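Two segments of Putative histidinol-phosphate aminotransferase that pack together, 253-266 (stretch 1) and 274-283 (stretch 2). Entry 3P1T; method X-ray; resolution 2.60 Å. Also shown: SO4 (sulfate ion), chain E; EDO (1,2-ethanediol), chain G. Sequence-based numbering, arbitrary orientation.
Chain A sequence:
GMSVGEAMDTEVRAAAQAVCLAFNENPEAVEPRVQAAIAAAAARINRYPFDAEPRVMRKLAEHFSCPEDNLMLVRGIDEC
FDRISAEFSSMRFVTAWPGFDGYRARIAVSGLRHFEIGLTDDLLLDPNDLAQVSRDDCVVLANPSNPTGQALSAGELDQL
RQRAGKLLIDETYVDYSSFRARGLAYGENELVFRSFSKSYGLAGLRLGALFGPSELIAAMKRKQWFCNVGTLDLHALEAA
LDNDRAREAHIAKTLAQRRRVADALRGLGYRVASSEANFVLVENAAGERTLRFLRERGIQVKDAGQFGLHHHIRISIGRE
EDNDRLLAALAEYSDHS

Stretch 1 253-266: KTLAQRRRVADALR
Stretch 2 274-283: SSEANFVLVE

Stretch 1 is helical throughout, with phi/psi near -65/-42 and i to i-4 backbone hydrogen bonds, from Gln-257 N to Lys-253 O (2.9 Å) through Arg-266 N to Ala-262 O (3.1 Å). Stretch 2 starts as loop and becomes strand at Phe-279. Ser-275 is extended (-142/144), Glu-276 (-115/6) and Asn-278 (-92/34) bend the chain, and Phe-279 to Glu-283 run extended. Helix and strand point nearly the same way, at 19°, and their axes approach to 9.0 Å. In register, CA of Thr-254 lies 6.4 Å from CA of Asn-278, CA of Arg-258 6.9 Å from CA of Phe-279, CA of Ala-262 7.1 Å from CA of Val-280, and CA of Leu-265 8.8 Å from CA of Val-282.

Arg-258 (t, t, p, chi4 -162°) dominates the contact. Its NH1 donates to Ala-277 O at 2.6 Å and 160°, so the charged group meets a backbone carbonyl at its edge. Ser-275 O sits over one guanidinium face, 3.3 Å from Arg-258 CZ. A water accepts from Arg-258 NH2 (2.8 Å) and donates to Glu-276 OE2 (3.0 Å), linking opposite charges too far apart for a salt bridge.

The loop is braced internally. Ser-275 (t) OG donates to Phe-279 O at 2.7 Å and accepts from Ala-277 N at 3.1 Å.

Apolar packing follows the strand. Val-280 (m) points toward the helix; its CG1 is 3.9 Å from Arg-258 CG, and its CG2 is 4.3 Å from CG1 of Val-261 (t). Leu-265 (m, t) CD1 meets CG2 of Val-282 (t) at 4.0 Å. At the other end, Thr-254 (m) CG2 touches CB of Asn-278 (p) at 3.7 Å.

A sulfate accepts from Arg-259 (t, p, p) NH2 to O2 at 3.0 Å.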

# COMPACT_ATOMS: atom_id res chain seq x y z
N LYS A 253 6.39 -30.38 -4.24
CA LYS A 253 5.66 -31.01 -3.13
C LYS A 253 4.15 -30.75 -3.28
O LYS A 253 3.37 -31.67 -3.08
CB LYS A 253 6.19 -30.47 -1.79
CG LYS A 253 5.57 -31.04 -0.51
CD LYS A 253 6.28 -30.42 0.70
CE LYS A 253 5.67 -30.80 2.02
NZ LYS A 253 6.44 -30.22 3.16
N THR A 254 3.76 -29.52 -3.66
CA THR A 254 2.36 -29.17 -3.84
C THR A 254 1.75 -30.01 -5.00
O THR A 254 0.65 -30.54 -4.80
CB THR A 254 2.19 -27.67 -4.08
OG1 THR A 254 2.67 -26.99 -2.91
CG2 THR A 254 0.75 -27.29 -4.32
N LEU A 255 2.46 -30.16 -6.15
CA LEU A 255 1.96 -30.95 -7.30
C LEU A 255 1.74 -32.43 -6.92
O LEU A 255 0.78 -33.06 -7.39
CB LEU A 255 2.91 -30.88 -8.53
CG LEU A 255 3.31 -29.52 -9.16
CD1 LEU A 255 3.97 -29.73 -10.51
CD2 LEU A 255 2.14 -28.61 -9.35
N ALA A 256 2.64 -32.98 -6.09
CA ALA A 256 2.62 -34.38 -5.63
C ALA A 256 1.51 -34.60 -4.59
O ALA A 256 0.82 -35.62 -4.66
CB ALA A 256 3.97 -34.76 -5.05
N GLN A 257 1.35 -33.65 -3.64
CA GLN A 257 0.32 -33.73 -2.60
C GLN A 257 -1.08 -33.48 -3.21
O GLN A 257 -2.04 -34.13 -2.78
CB GLN A 257 0.60 -32.75 -1.46
CG GLN A 257 1.72 -33.18 -0.53
CD GLN A 257 1.40 -34.43 0.25
OE1 GLN A 257 0.43 -34.49 1.02
NE2 GLN A 257 2.22 -35.46 0.07
N ARG A 258 -1.18 -32.61 -4.26
CA ARG A 258 -2.44 -32.37 -5.00
C ARG A 258 -2.90 -33.68 -5.68
O ARG A 258 -4.08 -34.04 -5.63
CB ARG A 258 -2.26 -31.24 -6.02
CG ARG A 258 -3.55 -30.79 -6.71
CD ARG A 258 -3.29 -29.67 -7.72
NE ARG A 258 -2.45 -30.10 -8.85
CZ ARG A 258 -1.80 -29.27 -9.67
NH1 ARG A 258 -1.85 -27.96 -9.48
NH2 ARG A 258 -1.07 -29.76 -10.65
N ARG A 259 -1.94 -34.43 -6.25
CA ARG A 259 -2.21 -35.70 -6.89
C ARG A 259 -2.69 -36.71 -5.83
O ARG A 259 -3.72 -37.36 -6.04
CB ARG A 259 -0.96 -36.18 -7.65
CG ARG A 259 -1.02 -37.59 -8.28
CD ARG A 259 -2.23 -37.85 -9.17
NE ARG A 259 -2.27 -36.98 -10.34
CZ ARG A 259 -3.38 -36.69 -10.99
NH1 ARG A 259 -4.55 -37.17 -10.58
NH2 ARG A 259 -3.35 -35.89 -12.05
N ARG A 260 -1.99 -36.79 -4.67
CA ARG A 260 -2.34 -37.68 -3.55
C ARG A 260 -3.76 -37.38 -3.05
O ARG A 260 -4.57 -38.29 -3.00
CB ARG A 260 -1.33 -37.56 -2.38
CG ARG A 260 -1.83 -38.26 -1.09
CD ARG A 260 -0.77 -38.50 -0.05
NE ARG A 260 -0.69 -37.43 0.93
CZ ARG A 260 -1.08 -37.53 2.20
NH1 ARG A 260 -1.59 -38.67 2.65
NH2 ARG A 260 -0.93 -36.51 3.03
N VAL A 261 -4.05 -36.12 -2.69
CA VAL A 261 -5.33 -35.71 -2.12
C VAL A 261 -6.47 -35.98 -3.14
O VAL A 261 -7.47 -36.59 -2.74
CB VAL A 261 -5.30 -34.23 -1.65
CG1 VAL A 261 -6.68 -33.72 -1.27
CG2 VAL A 261 -4.35 -34.08 -0.47
N ALA A 262 -6.30 -35.58 -4.43
CA ALA A 262 -7.31 -35.80 -5.47
C ALA A 262 -7.62 -37.32 -5.65
O ALA A 262 -8.79 -37.70 -5.63
CB ALA A 262 -6.85 -35.20 -6.78
N ASP A 263 -6.57 -38.17 -5.76
CA ASP A 263 -6.75 -39.61 -5.95
C ASP A 263 -7.39 -40.27 -4.72
O ASP A 263 -8.30 -41.09 -4.88
CB ASP A 263 -5.41 -40.29 -6.28
CG ASP A 263 -4.82 -39.99 -7.66
OD1 ASP A 263 -5.49 -39.30 -8.47
OD2 ASP A 263 -3.71 -40.51 -7.95
N ALA A 264 -6.95 -39.90 -3.50
CA ALA A 264 -7.47 -40.47 -2.25
C ALA A 264 -8.95 -40.11 -2.04
O ALA A 264 -9.73 -41.00 -1.70
CB ALA A 264 -6.65 -39.99 -1.06
N LEU A 265 -9.33 -38.82 -2.28
CA LEU A 265 -10.71 -38.38 -2.12
C LEU A 265 -11.63 -39.08 -3.13
O LEU A 265 -12.71 -39.52 -2.74
CB LEU A 265 -10.86 -36.85 -2.23
CG LEU A 265 -10.25 -36.01 -1.10
CD1 LEU A 265 -10.45 -34.53 -1.36
CD2 LEU A 265 -10.84 -36.36 0.27
N ARG A 266 -11.18 -39.26 -4.40
CA ARG A 266 -11.98 -39.95 -5.43
C ARG A 266 -12.19 -41.43 -5.06
O ARG A 266 -13.24 -41.99 -5.35
CB ARG A 266 -11.35 -39.85 -6.82
CG ARG A 266 -11.40 -38.45 -7.39
CD ARG A 266 -11.12 -38.46 -8.87
NE ARG A 266 -11.04 -37.11 -9.42
CZ ARG A 266 -9.91 -36.53 -9.80
NH1 ARG A 266 -8.77 -37.19 -9.74
NH2 ARG A 266 -9.93 -35.29 -10.28
N SER A 274 -10.42 -31.51 -11.70
CA SER A 274 -9.02 -31.34 -12.08
C SER A 274 -8.56 -29.94 -11.64
O SER A 274 -9.40 -29.04 -11.52
CB SER A 274 -8.84 -31.54 -13.58
OG SER A 274 -9.50 -30.54 -14.34
N SER A 275 -7.28 -29.78 -11.30
CA SER A 275 -6.76 -28.50 -10.86
C SER A 275 -5.39 -28.24 -11.38
O SER A 275 -4.57 -29.17 -11.44
CB SER A 275 -6.72 -28.41 -9.33
OG SER A 275 -6.25 -27.13 -8.92
N GLU A 276 -5.12 -26.96 -11.69
CA GLU A 276 -3.83 -26.45 -12.14
C GLU A 276 -3.27 -25.49 -11.09
O GLU A 276 -2.24 -24.87 -11.32
CB GLU A 276 -3.99 -25.77 -13.50
CG GLU A 276 -4.13 -26.73 -14.66
CD GLU A 276 -2.80 -27.28 -15.10
OE1 GLU A 276 -2.14 -26.61 -15.93
OE2 GLU A 276 -2.40 -28.35 -14.60
N ALA A 277 -3.94 -25.37 -9.95
CA ALA A 277 -3.53 -24.48 -8.85
C ALA A 277 -3.14 -25.30 -7.60
O ALA A 277 -3.05 -26.51 -7.72
CB ALA A 277 -4.64 -23.51 -8.55
N ASN A 278 -2.93 -24.67 -6.43
CA ASN A 278 -2.52 -25.33 -5.18
C ASN A 278 -3.72 -25.76 -4.31
O ASN A 278 -3.62 -25.79 -3.08
CB ASN A 278 -1.60 -24.40 -4.37
CG ASN A 278 -2.16 -23.04 -4.04
OD1 ASN A 278 -3.17 -22.58 -4.61
ND2 ASN A 278 -1.49 -22.35 -3.16
N PHE A 279 -4.83 -26.14 -4.94
CA PHE A 279 -6.05 -26.53 -4.25
C PHE A 279 -6.87 -27.45 -5.12
O PHE A 279 -6.56 -27.57 -6.30
CB PHE A 279 -6.87 -25.27 -3.87
CG PHE A 279 -7.24 -24.39 -5.03
CD1 PHE A 279 -8.27 -24.74 -5.90
CD2 PHE A 279 -6.55 -23.21 -5.28
CE1 PHE A 279 -8.57 -23.95 -7.01
CE2 PHE A 279 -6.89 -22.40 -6.36
CZ PHE A 279 -7.89 -22.77 -7.22
N VAL A 280 -7.96 -28.04 -4.58
CA VAL A 280 -8.88 -28.89 -5.36
C VAL A 280 -10.32 -28.50 -5.02
O VAL A 280 -10.64 -28.25 -3.85
CB VAL A 280 -8.66 -30.42 -5.19
CG1 VAL A 280 -7.37 -30.88 -5.87
CG2 VAL A 280 -8.71 -30.86 -3.73
N LEU A 281 -11.20 -28.43 -6.06
CA LEU A 281 -12.62 -28.16 -5.86
C LEU A 281 -13.33 -29.50 -5.71
O LEU A 281 -13.16 -30.38 -6.57
CB LEU A 281 -13.22 -27.32 -6.99
CG LEU A 281 -14.64 -26.80 -6.75
CD1 LEU A 281 -14.65 -25.64 -5.75
CD2 LEU A 281 -15.26 -26.34 -8.04
N VAL A 282 -14.07 -29.69 -4.60
CA VAL A 282 -14.78 -30.94 -4.28
C VAL A 282 -16.29 -30.66 -4.17
O VAL A 282 -16.68 -29.65 -3.58
CB VAL A 282 -14.22 -31.57 -2.98
CG1 VAL A 282 -14.89 -32.92 -2.68
CG2 VAL A 282 -12.71 -31.76 -3.07
N GLU A 283 -17.13 -31.57 -4.73
CA GLU A 283 -18.59 -31.50 -4.64
C GLU A 283 -19.03 -31.69 -3.20
O GLU A 283 -18.53 -32.61 -2.52
CB GLU A 283 -19.29 -32.53 -5.53
CG GLU A 283 -19.27 -32.21 -7.02
CD GLU A 283 -20.13 -33.10 -7.91
OE1 GLU A 283 -21.00 -33.83 -7.38
OE2 GLU A 283 -19.93 -33.05 -9.14
S SO4 E . -6.92 -34.99 -12.85
O1 SO4 E . -8.05 -34.79 -13.76
O2 SO4 E . -5.66 -34.73 -13.59
O3 SO4 E . -6.95 -36.37 -12.37
O4 SO4 E . -7.04 -34.09 -11.67
C1 EDO G . -3.72 -32.80 -10.45
O1 EDO G . -4.73 -33.16 -9.48
C2 EDO G . -4.38 -32.15 -11.67
O2 EDO G . -3.46 -31.54 -12.60
O HOH W 1 0.06 -28.68 -12.93